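ECXA (Escherichia coli, PDB 4L63) binds a zinc ion and probably cleaves peptide bonds as a metallopeptidase of the zincin type. Local coordinates at residues 227-232 against 249-254; 3-8 against 191-196. All coordinates share one frame; numbering follows the deposited sequence.

Overall arrangement
From the N terminus, the loop 3-8 runs ahead of strand 12-16 and is met, after more than 180 residues, by the loop 191-196. Interaction 2 therefore closes a long span that includes the five-stranded mixed sheet and helix 146-165, which carries zinc ligands His-160 and His-164. Interaction 1 follows in series, with no nesting or crossing: it closes a short span by bringing the start of helix 228-239 against the loop after helix 246-249. The two contacts nevertheless touch, since Gln-194 NE2 of interaction 2 probably hydrogen-bonds Asn-229 OD1 of interaction 1. The disulfide Cys-189 to Cys-252 ties the C-terminal loop to the chain just before 191-196.

Interaction 1: 227-232 against 249-254; sequences SRNDIE and RFSCLG
Arg-228 takes hold of Ser-251 with the end of its guanidinium, each terminal nitrogen going to a different oxygen. NH1 gives an almost straight bond (170°) to Ser-251 OG at 2.9 Å, and that hydroxyl lies practically in the guanidinium plane. NH2 reaches the carbonyl O of Ser-251 at 3.1 Å, arriving from above the plane of that peptide group. NH1 has a second acceptor on the next residue of its own helix turn, Asn-229 OD1 at 3.0 Å, so three bonds close to its plane, two from NH1 and one from NH2, hold the group against rotation. Glu-232 CG packs over one guanidinium face, 3.5 Å above the plane and offset toward the rim. Both side-chain acceptors have further partners: Ser-251 OG bonds Ala-187 O, and Asn-229 OD1 is hydrogen-bonded by Gln-194 NE2. Helix 228-239 begins here with a capping box: Ser-227 OG accepts from Asp-230 N and Asp-230 OD2 accepts from Ser-227 N. Arg-228, the first helical residue, has CG anti to its backbone N (chi1 -178°). The rest of this surface contact is looser and made through carbon: Glu-232 CB stands 3.9 Å from Ser-251 CB. Cys-252 CB comes no nearer than 4.0 Å to Arg-228 NH2, and its sulfur is tied to Cys-189.

Interaction 2: 3-8 against 191-196; sequences ERTPNE and LLNQAP
Asn-193 OD1 is gripped by two donors: the backbone N of Thr-5 at 3.2 Å and a water at 2.6 Å that also donates to Thr-5 O. The other branch of the same amide, ND2, gives a hydrogen to Glu-3 O at 3.0 Å. One side-chain amide thus spans Arg-4, bonding the C=O before it and the N-H after it much as a neighbouring backbone would, and joins two irregular loops of the zincin fold: the lead-in to strand 12-16 and the segment 191-196, whose end probably runs on into the metzincin Met-turn below the zinc. CG of Asn-193 is anti to its backbone N (chi1 -168°), the start of the reach toward the N-terminal loop. These bonds are bent moderately, and ND2 comes from above the plane of the Glu-3 carbonyl. With both ends of the amide held, its rotation is well determined, although Asn-193 itself is exposed. Arg-4 adds little here beyond CA and CG beside OD1; its guanidinium bonds a polar side chain of another protein's chain. Deeper in, Thr-5 is buried, with Tyr-214 of helix 207-215 alongside. Its CG2 rests 3.9 Å from Pro-196 CA, while OG1 donates to Gln-194 O in the carbonyl plane, at an unusually short 2.5 Å whose exact value is doubtful.

Interaction 1: 227-232 against 249-254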
# COMPACT_ATOMS: atom_id res chain seq x y z
N SER A 227 11.95 6.46 13.04
CA SER A 227 10.70 6.70 12.32
C SER A 227 9.74 5.53 12.52
O SER A 227 10.11 4.52 13.11
CB SER A 227 10.97 6.89 10.84
OG SER A 227 11.41 5.66 10.27
N ARG A 228 8.52 5.67 12.01
CA ARG A 228 7.57 4.55 12.04
C ARG A 228 8.18 3.31 11.40
O ARG A 228 8.13 2.22 11.97
CB ARG A 228 6.27 4.90 11.31
CG ARG A 228 5.25 3.75 11.37
CD ARG A 228 4.57 3.53 10.03
NE ARG A 228 3.66 2.39 10.05
CZ ARG A 228 3.91 1.23 9.44
NH1 ARG A 228 5.05 1.05 8.77
NH2 ARG A 228 3.02 0.25 9.51
N ASN A 229 8.78 3.47 10.22
CA ASN A 229 9.36 2.32 9.54
C ASN A 229 10.59 1.76 10.27
O ASN A 229 10.81 0.55 10.26
CB ASN A 229 9.71 2.66 8.09
CG ASN A 229 8.47 2.79 7.22
OD1 ASN A 229 7.35 2.65 7.70
ND2 ASN A 229 8.66 3.05 5.93
N ASP A 230 11.37 2.64 10.90
CA ASP A 230 12.50 2.18 11.72
C ASP A 230 12.02 1.22 12.81
O ASP A 230 12.63 0.18 13.05
CB ASP A 230 13.23 3.37 12.37
CG ASP A 230 14.05 4.17 11.40
OD1 ASP A 230 14.43 3.64 10.33
OD2 ASP A 230 14.33 5.36 11.70
N ILE A 231 10.93 1.59 13.46
CA ILE A 231 10.35 0.79 14.54
C ILE A 231 9.85 -0.55 14.01
O ILE A 231 10.11 -1.60 14.59
CB ILE A 231 9.20 1.54 15.24
CG1 ILE A 231 9.71 2.80 15.93
CG2 ILE A 231 8.48 0.63 16.22
CD1 ILE A 231 10.76 2.55 17.01
N GLU A 232 9.14 -0.52 12.88
CA GLU A 232 8.67 -1.76 12.26
C GLU A 232 9.84 -2.63 11.79
O GLU A 232 9.74 -3.86 11.80
CB GLU A 232 7.75 -1.44 11.08
CG GLU A 232 6.40 -0.87 11.51
CD GLU A 232 5.72 -1.73 12.55
OE1 GLU A 232 5.56 -2.95 12.32
OE2 GLU A 232 5.35 -1.19 13.61
N ARG A 249 9.02 -8.46 4.60
CA ARG A 249 9.35 -7.43 3.62
C ARG A 249 8.45 -6.20 3.67
O ARG A 249 8.87 -5.10 3.27
CB ARG A 249 9.31 -7.99 2.20
CG ARG A 249 10.36 -9.04 1.89
CD ARG A 249 10.22 -9.53 0.45
NE ARG A 249 10.13 -8.40 -0.47
CZ ARG A 249 9.83 -8.49 -1.76
NH1 ARG A 249 9.57 -9.67 -2.30
NH2 ARG A 249 9.78 -7.39 -2.50
N PHE A 250 7.21 -6.39 4.13
CA PHE A 250 6.21 -5.31 4.09
C PHE A 250 5.61 -5.06 5.46
O PHE A 250 5.36 -6.00 6.20
CB PHE A 250 5.08 -5.65 3.12
CG PHE A 250 5.55 -6.02 1.75
CD1 PHE A 250 6.03 -5.06 0.88
CD2 PHE A 250 5.48 -7.33 1.32
CE1 PHE A 250 6.45 -5.41 -0.38
CE2 PHE A 250 5.90 -7.69 0.06
CZ PHE A 250 6.39 -6.73 -0.79
N SER A 251 5.36 -3.79 5.80
CA SER A 251 4.76 -3.49 7.10
C SER A 251 3.43 -2.74 6.98
O SER A 251 2.83 -2.40 8.00
CB SER A 251 5.72 -2.67 7.98
OG SER A 251 5.90 -1.36 7.46
N CYS A 252 2.95 -2.48 5.77
CA CYS A 252 1.61 -1.89 5.63
C CYS A 252 0.94 -2.27 4.30
O CYS A 252 0.15 -1.50 3.76
CB CYS A 252 1.67 -0.36 5.79
SG CYS A 252 2.37 0.63 4.40
N LEU A 253 1.23 -3.48 3.80
CA LEU A 253 0.71 -3.87 2.49
C LEU A 253 -0.80 -4.10 2.54
O LEU A 253 -1.48 -4.02 1.52
CB LEU A 253 1.41 -5.12 1.97
CG LEU A 253 1.13 -5.41 0.48
CD1 LEU A 253 1.49 -4.19 -0.35
CD2 LEU A 253 1.92 -6.65 0.02
N GLY A 254 -1.32 -4.37 3.74
CA GLY A 254 -2.76 -4.49 3.93
C GLY A 254 -3.51 -3.28 3.38
O GLY A 254 -4.66 -3.40 2.94

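Interaction 2: 3-8 against 191-196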
# COMPACT_ATOMS: atom_id res chain seq x y z
N GLU A 3 5.73 17.83 5.21
CA GLU A 3 5.97 17.53 3.81
C GLU A 3 6.00 16.03 3.57
O GLU A 3 5.88 15.24 4.51
CB GLU A 3 7.28 18.15 3.33
CG GLU A 3 7.14 19.58 2.85
CD GLU A 3 8.39 20.07 2.15
OE1 GLU A 3 9.14 19.21 1.64
OE2 GLU A 3 8.61 21.29 2.10
N ARG A 4 6.16 15.62 2.32
CA ARG A 4 6.17 14.21 2.01
C ARG A 4 7.58 13.65 1.87
O ARG A 4 8.29 13.97 0.92
CB ARG A 4 5.38 13.93 0.74
CG ARG A 4 4.79 12.54 0.72
CD ARG A 4 4.84 11.95 -0.66
NE ARG A 4 4.32 10.59 -0.69
CZ ARG A 4 3.20 10.24 -1.32
NH1 ARG A 4 2.47 11.14 -1.96
NH2 ARG A 4 2.81 8.97 -1.31
N THR A 5 7.97 12.83 2.83
CA THR A 5 9.29 12.19 2.82
C THR A 5 9.41 11.26 1.63
O THR A 5 8.54 10.42 1.41
CB THR A 5 9.52 11.42 4.12
OG1 THR A 5 9.35 12.32 5.22
CG2 THR A 5 10.93 10.84 4.15
N PRO A 6 10.48 11.42 0.84
CA PRO A 6 10.74 10.55 -0.32
C PRO A 6 10.86 9.08 0.11
O PRO A 6 11.35 8.81 1.21
CB PRO A 6 12.07 11.07 -0.88
CG PRO A 6 12.17 12.47 -0.38
CD PRO A 6 11.48 12.50 0.95
N ASN A 7 10.43 8.15 -0.73
CA ASN A 7 10.49 6.73 -0.39
C ASN A 7 11.89 6.29 0.02
O ASN A 7 12.06 5.52 0.96
CB ASN A 7 10.01 5.89 -1.57
CG ASN A 7 8.51 5.97 -1.74
OD1 ASN A 7 7.79 6.38 -0.82
ND2 ASN A 7 8.02 5.58 -2.92
N GLU A 8 12.90 6.80 -0.68
CA GLU A 8 14.28 6.39 -0.41
C GLU A 8 14.71 6.71 1.02
O GLU A 8 15.55 6.03 1.59
CB GLU A 8 15.23 7.04 -1.42
CG GLU A 8 16.70 6.57 -1.30
CD GLU A 8 16.89 5.06 -1.47
OE1 GLU A 8 16.02 4.40 -2.09
OE2 GLU A 8 17.92 4.53 -1.00
N LEU A 191 3.12 3.80 1.68
CA LEU A 191 1.79 4.45 1.72
C LEU A 191 1.55 5.38 2.90
O LEU A 191 0.67 6.23 2.85
CB LEU A 191 0.69 3.38 1.69
CG LEU A 191 0.52 2.68 0.34
CD1 LEU A 191 -0.39 1.45 0.47
CD2 LEU A 191 -0.08 3.65 -0.68
N LEU A 192 2.33 5.24 3.97
CA LEU A 192 2.10 6.08 5.16
C LEU A 192 3.19 7.15 5.28
O LEU A 192 4.38 6.81 5.37
CB LEU A 192 2.05 5.22 6.43
CG LEU A 192 0.85 4.26 6.53
CD1 LEU A 192 0.98 3.32 7.75
CD2 LEU A 192 -0.46 5.01 6.59
N ASN A 193 2.81 8.42 5.26
CA ASN A 193 3.80 9.48 5.40
C ASN A 193 4.38 9.46 6.81
O ASN A 193 3.72 9.02 7.76
CB ASN A 193 3.21 10.86 5.08
CG ASN A 193 4.30 11.94 4.94
OD1 ASN A 193 5.41 11.67 4.46
ND2 ASN A 193 3.98 13.15 5.38
N GLN A 194 5.63 9.91 6.93
CA GLN A 194 6.40 9.78 8.16
C GLN A 194 7.72 10.54 8.01
O GLN A 194 8.09 10.96 6.90
CB GLN A 194 6.68 8.31 8.49
CG GLN A 194 7.25 7.52 7.31
CD GLN A 194 7.42 6.04 7.61
OE1 GLN A 194 8.36 5.62 8.29
NE2 GLN A 194 6.48 5.23 7.13
N ALA A 195 8.44 10.71 9.11
CA ALA A 195 9.74 11.38 9.09
C ALA A 195 10.78 10.51 8.39
O ALA A 195 10.62 9.30 8.30
CB ALA A 195 10.18 11.70 10.52
N PRO A 196 11.86 11.14 7.89
CA PRO A 196 12.97 10.31 7.38
C PRO A 196 13.53 9.36 8.45
O PRO A 196 13.47 9.66 9.65
CB PRO A 196 14.03 11.35 6.97
CG PRO A 196 13.64 12.63 7.68
CD PRO A 196 12.13 12.58 7.75
O HOH W 1 6.28 9.76 2.95